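Local coordinates for 11S globulin (Wrightia tinctoria, PDB 5WXU), which probably serves as a seed storage protein and binds the plant hormone auxin (indole-3-acetic acid), which it sequesters, at the interface of chains A and B. Coordinates in Å, arbitrary orientation; residue numbers count along the deposited sequence, not the author numbering. Chains: chain A/B, 11S globulin.

Contact 1: the interface of chains A and B. Residues chain A 437-440, 444; chain B 244, 247, 253, 255.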
# COMPACT_ATOMS: atom_id res chain seq x y z
N VAL A 437 6.08 5.48 42.41
CA VAL A 437 7.41 5.43 41.87
C VAL A 437 8.27 6.58 42.41
O VAL A 437 9.43 6.40 42.68
CB VAL A 437 7.38 5.48 40.34
CG1 VAL A 437 8.77 5.67 39.76
CG2 VAL A 437 6.75 4.22 39.76
N PHE A 438 7.70 7.76 42.51
CA PHE A 438 8.49 8.93 42.86
C PHE A 438 8.35 9.23 44.38
O PHE A 438 9.08 10.07 44.88
CB PHE A 438 8.04 10.14 42.07
CG PHE A 438 8.14 10.02 40.55
CD1 PHE A 438 9.18 9.36 39.89
CD2 PHE A 438 7.17 10.64 39.79
CE1 PHE A 438 9.18 9.29 38.51
CE2 PHE A 438 7.16 10.55 38.40
CZ PHE A 438 8.17 9.87 37.77
N GLN A 439 7.49 8.50 45.08
CA GLN A 439 7.14 8.81 46.50
C GLN A 439 6.63 10.20 46.70
O GLN A 439 7.17 10.96 47.48
CB GLN A 439 8.33 8.51 47.38
CG GLN A 439 8.69 7.06 47.21
CD GLN A 439 9.71 6.52 48.19
OE1 GLN A 439 10.82 7.07 48.33
NE2 GLN A 439 9.38 5.38 48.80
N LEU A 440 5.63 10.55 45.93
CA LEU A 440 5.04 11.85 45.95
C LEU A 440 3.73 11.81 46.68
O LEU A 440 3.11 10.75 46.80
CB LEU A 440 4.73 12.32 44.53
CG LEU A 440 5.87 12.59 43.59
CD1 LEU A 440 5.23 12.93 42.26
CD2 LEU A 440 6.75 13.68 44.12
N GLU A 444 1.26 16.70 44.97
CA GLU A 444 2.47 16.82 44.17
C GLU A 444 2.36 16.08 42.85
O GLU A 444 2.88 16.53 41.87
CB GLU A 444 3.70 16.26 44.89
CG GLU A 444 4.09 17.09 46.12
CD GLU A 444 5.10 16.39 47.02
OE1 GLU A 444 5.17 15.10 47.08
OE2 GLU A 444 5.85 17.17 47.67
N ILE B 244 10.44 18.32 44.25
CA ILE B 244 9.64 17.33 43.52
C ILE B 244 10.51 16.63 42.46
O ILE B 244 10.46 15.40 42.32
CB ILE B 244 8.40 17.97 42.87
CG1 ILE B 244 7.37 18.31 43.94
CG2 ILE B 244 7.81 17.03 41.85
CD1 ILE B 244 6.07 18.88 43.43
N LYS B 247 12.77 13.94 43.85
CA LYS B 247 12.00 12.71 44.02
C LYS B 247 11.86 11.93 42.68
O LYS B 247 11.94 10.68 42.69
CB LYS B 247 10.64 12.99 44.63
CG LYS B 247 10.74 13.54 46.07
CD LYS B 247 9.39 13.95 46.68
CE LYS B 247 9.63 14.51 48.09
NZ LYS B 247 8.47 15.30 48.61
N ASP B 253 16.43 6.86 47.27
CA ASP B 253 15.32 5.90 47.11
C ASP B 253 15.92 4.80 46.27
O ASP B 253 16.11 4.98 45.06
CB ASP B 253 14.12 6.64 46.48
CG ASP B 253 12.96 5.72 46.03
OD1 ASP B 253 13.02 4.48 46.24
OD2 ASP B 253 11.97 6.29 45.47
N ARG B 255 14.91 1.36 45.75
CA ARG B 255 14.00 0.19 45.62
C ARG B 255 14.19 -0.60 44.33
O ARG B 255 13.51 -1.62 44.11
CB ARG B 255 12.58 0.67 45.74
CG ARG B 255 12.25 1.18 47.15
CD ARG B 255 10.89 1.75 47.26
NE ARG B 255 10.71 2.91 46.38
CZ ARG B 255 9.55 3.38 45.94
NH1 ARG B 255 8.38 2.84 46.29
NH2 ARG B 255 9.55 4.40 45.13
O HOH W 1 11.98 9.10 45.03
O HOH W 2 6.86 13.49 48.71

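Contact 2: the interface of chains A and B. Residues chain A 43-45, 76-79, 353, 389-390; chain B 27, 191-194, 198.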
# COMPACT_ATOMS: atom_id res chain seq x y z
N GLU A 43 28.11 1.94 18.35
CA GLU A 43 28.35 3.18 17.63
C GLU A 43 27.46 4.38 18.05
O GLU A 43 27.87 5.54 17.91
CB GLU A 43 28.37 2.94 16.11
CG GLU A 43 27.15 2.39 15.48
CD GLU A 43 26.94 0.86 15.50
OE1 GLU A 43 27.49 0.05 16.33
OE2 GLU A 43 26.14 0.44 14.62
N CYS A 44 26.30 4.11 18.64
CA CYS A 44 25.44 5.14 19.15
C CYS A 44 25.35 5.17 20.67
O CYS A 44 24.50 5.88 21.23
CB CYS A 44 24.06 4.99 18.58
SG CYS A 44 23.89 5.64 16.90
N ASP A 45 26.27 4.50 21.33
CA ASP A 45 26.35 4.55 22.82
C ASP A 45 27.22 5.73 23.25
O ASP A 45 28.37 5.59 23.60
CB ASP A 45 26.90 3.25 23.40
CG ASP A 45 26.88 3.25 24.95
OD1 ASP A 45 26.16 4.07 25.52
OD2 ASP A 45 27.54 2.36 25.52
N GLN A 76 28.60 9.98 12.89
CA GLN A 76 28.65 8.56 12.56
C GLN A 76 27.46 7.83 13.13
O GLN A 76 26.92 6.93 12.44
CB GLN A 76 29.95 7.88 13.08
CG GLN A 76 31.16 8.48 12.42
CD GLN A 76 32.15 7.48 11.99
OE1 GLN A 76 33.33 7.59 12.35
NE2 GLN A 76 31.71 6.48 11.24
N CYS A 77 27.03 8.17 14.37
CA CYS A 77 25.91 7.49 14.94
C CYS A 77 24.63 7.84 14.21
O CYS A 77 23.77 7.01 14.03
CB CYS A 77 25.75 7.91 16.41
SG CYS A 77 24.19 7.70 17.18
N ALA A 78 24.47 9.09 13.87
CA ALA A 78 23.24 9.55 13.21
C ALA A 78 23.17 9.16 11.72
O ALA A 78 22.10 9.23 11.09
CB ALA A 78 23.14 11.07 13.33
N GLY A 79 24.28 8.73 11.17
CA GLY A 79 24.40 8.31 9.79
C GLY A 79 24.23 9.47 8.80
O GLY A 79 23.61 9.26 7.76
N HIS A 353 16.78 9.90 14.74
CA HIS A 353 17.77 10.91 15.20
C HIS A 353 17.39 12.31 14.76
O HIS A 353 16.77 12.48 13.75
CB HIS A 353 19.11 10.63 14.71
CG HIS A 353 19.52 9.23 14.92
ND1 HIS A 353 19.56 8.65 16.16
CD2 HIS A 353 19.92 8.30 14.04
CE1 HIS A 353 19.96 7.39 16.03
NE2 HIS A 353 20.21 7.17 14.76
N PRO A 389 20.59 11.74 19.54
CA PRO A 389 20.22 10.43 19.05
C PRO A 389 18.82 10.04 19.51
O PRO A 389 18.30 10.50 20.53
CB PRO A 389 21.27 9.49 19.64
CG PRO A 389 22.45 10.42 19.99
CD PRO A 389 21.77 11.67 20.43
N GLN A 390 18.24 9.11 18.77
CA GLN A 390 17.01 8.42 19.13
C GLN A 390 16.96 8.09 20.62
O GLN A 390 17.92 7.46 21.12
CB GLN A 390 16.95 7.11 18.36
CG GLN A 390 15.66 6.32 18.61
CD GLN A 390 15.60 5.02 17.80
OE1 GLN A 390 16.50 4.67 17.01
NE2 GLN A 390 14.53 4.30 17.99
N SER B 27 23.15 4.25 13.69
CA SER B 27 22.28 4.60 12.51
C SER B 27 21.44 3.39 12.11
O SER B 27 21.60 2.31 12.68
CB SER B 27 23.12 5.10 11.32
OG SER B 27 23.80 4.02 10.70
N ASN B 191 14.98 0.37 15.44
CA ASN B 191 16.14 0.71 16.24
C ASN B 191 17.20 1.32 15.38
O ASN B 191 17.90 0.59 14.66
CB ASN B 191 16.67 -0.53 16.91
CG ASN B 191 17.96 -0.31 17.63
OD1 ASN B 191 18.33 0.84 18.00
ND2 ASN B 191 18.71 -1.42 17.79
N GLN B 192 17.35 2.64 15.44
CA GLN B 192 18.36 3.31 14.64
C GLN B 192 19.66 3.58 15.37
O GLN B 192 20.52 4.33 14.88
CB GLN B 192 17.85 4.65 14.07
CG GLN B 192 16.64 4.53 13.17
CD GLN B 192 16.31 5.79 12.39
OE1 GLN B 192 17.17 6.65 12.16
NE2 GLN B 192 15.09 5.85 11.87
N LEU B 193 19.77 3.05 16.58
CA LEU B 193 20.94 3.33 17.42
C LEU B 193 22.06 2.35 17.05
O LEU B 193 22.82 2.66 16.16
CB LEU B 193 20.61 3.35 18.89
CG LEU B 193 19.71 4.51 19.31
CD1 LEU B 193 19.04 4.25 20.64
CD2 LEU B 193 20.55 5.80 19.41
N ASP B 194 22.16 1.23 17.73
CA ASP B 194 23.09 0.18 17.40
C ASP B 194 22.52 -1.09 18.09
O ASP B 194 21.45 -1.05 18.76
CB ASP B 194 24.49 0.54 17.90
CG ASP B 194 24.48 0.88 19.43
OD1 ASP B 194 24.00 0.07 20.23
OD2 ASP B 194 24.88 2.00 19.82
N ARG B 198 18.71 -0.54 25.13
CA ARG B 198 18.55 0.50 26.12
C ARG B 198 17.27 0.35 26.85
O ARG B 198 16.20 0.07 26.25
CB ARG B 198 18.54 1.91 25.51
CG ARG B 198 19.85 2.49 25.09
CD ARG B 198 20.35 1.98 23.81
NE ARG B 198 21.49 2.75 23.27
CZ ARG B 198 22.26 2.26 22.35
NH1 ARG B 198 22.03 1.05 21.88
NH2 ARG B 198 23.30 2.93 21.90
O HOH W 3 25.15 2.52 13.06

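Contact 1: the interface of chains A and B
Helix-to-helix packing of the kind that joins neighbouring subunits in 11S globulins, which are bicupin proteins, makes this contact. Helices 431-438 and 442-450 of chain A, with the turn between them, meet helix 242-248 of chain B and the loop carrying B:Asp253 and B:Arg255. B:Lys247 has the most surface hidden by the partner among the residues here (80 Å²). Its chain is extended beyond CG and runs over the turn: B:Lys247 CD lies 3.7 Å from the methyl CD2 of A:Leu440, which it crosses obliquely, and CB rests near the backbone O of A:Phe438. At the tip the ammonium meets A:Glu444 at about a right angle, a loose salt bridge with 3.4 Å between B:Lys247 NZ and the carboxylate A:Glu444 OE2, weak as a hydrogen bond. Water 2 bonds to A:Glu444 OE1 and the backbone O of A:Gln439, but sits unusually close to NZ, so that link is uncertain. One turn earlier in the helix, B:Ile244 sets its CD1 3.8 Å from CG of A:Glu444, crossing the aliphatic stem of that side chain obliquely.

At the other end, B:Arg255 holds B:Asp253 side-on within chain B. B:Arg255 NE reaches B:Asp253 OD1 at 2.8 Å and B:Arg255 NH2 reaches B:Asp253 OD2 at 3.1 Å, each on a syn lone pair; the NH2 bond is tilted, leaving a roughly flat pair. A:Gln439 comes tip to tip and lays its amide over both, the planes 21° apart on the guanidinium and 26° apart on the carboxylate. As modelled, A:Gln439 NE2 sits 3.5 Å above the centre of the B:Arg255 guanidinium, and A:Gln439 OE1 is 3.2 Å from B:Asp253 OD2, acceptor against acceptor. Amide O and N are hard to tell apart, and a flipped amide would probably suit both neighbours better. The carbonyl O of A:Val437 lies in plane at the guanidinium edge, but the N-H of NH2 points away from it. Water 1 joins B:Asp253 OD2 and the backbone O atoms of B:Lys247 and A:Phe438.

Contact 2: the interface of chains A and B
The carboxylate oxygen OD2 of B:Asp194 is gripped by two N-H donors, one from each chain. The backbone N of A:Cys44 comes in on the anti lone pair of B:Asp194 OD2 at 2.8 Å, and B:Arg198 NH2 reaches it from above the carboxylate plane. The arginine works end-on, B:Arg198 NH1 taking B:Asp194 OD1 at 2.8 Å. CG of B:Asp194 stands in the crowded position between backbone N and carbonyl carbon (chi1 54°), which turns the carboxylate toward chain A. A:Glu43 slides past in the opposite direction, and its nearby like charge is probably offset by the guanidinium. An alanine at B:Asp194 would probably cost the loop its tie to A:Cys44 N and leave B:Arg198 less firmly placed.

Beside this, B:Leu193 pushes CD2 toward A:Cys44 CB (3.7 Å) and the in-plane edge of the A:His353 ring. That imidazole is fixed from behind, where A:Gln390 N donates almost straight to ND1 (171° at H). A:His353 NE2 then donates to the backbone O of B:Gln192 at 2.9 Å, lying above that carbonyl plane instead of on a lone pair. The extended A:Gln390, CG anti to the backbone N, brings OE1 to the backbone N of B:Gln192 at 2.7 Å, on a lone pair and in plane.

B:Ser27, the first modelled residue of its chain, gives its N to the backbone O of A:Cys77 at 2.9 Å. Water 3 links B:Ser27 to A:Glu43 OE2. A:Cys77 is disulfide-bonded to A:Cys44, so B:Asp194 and B:Ser27 meet a stretch likely to be held firm, while A:His353 and A:Gln390 hold the rest of the loop, helping to join neighbouring subunits of the hexamer.

About 31 Å separates the centres of contact 1 and contact 2, and they have no residue in common, yet both join the same pair of chains. Contact 1 is built from helices and the loops next to them, packed largely through long side chains and water; contact 2 is mostly loops, with the end of helix 73-78 and the start of strand 198-201, and has direct hydrogen bonds. In both, chain A and chain B contribute different surfaces, in keeping with an interface that is not an exact two-fold. Such a head-to-tail arrangement could repeat around a ring, as expected for the trimers of an 11S hexamer, and two well-separated footholds would limit rocking.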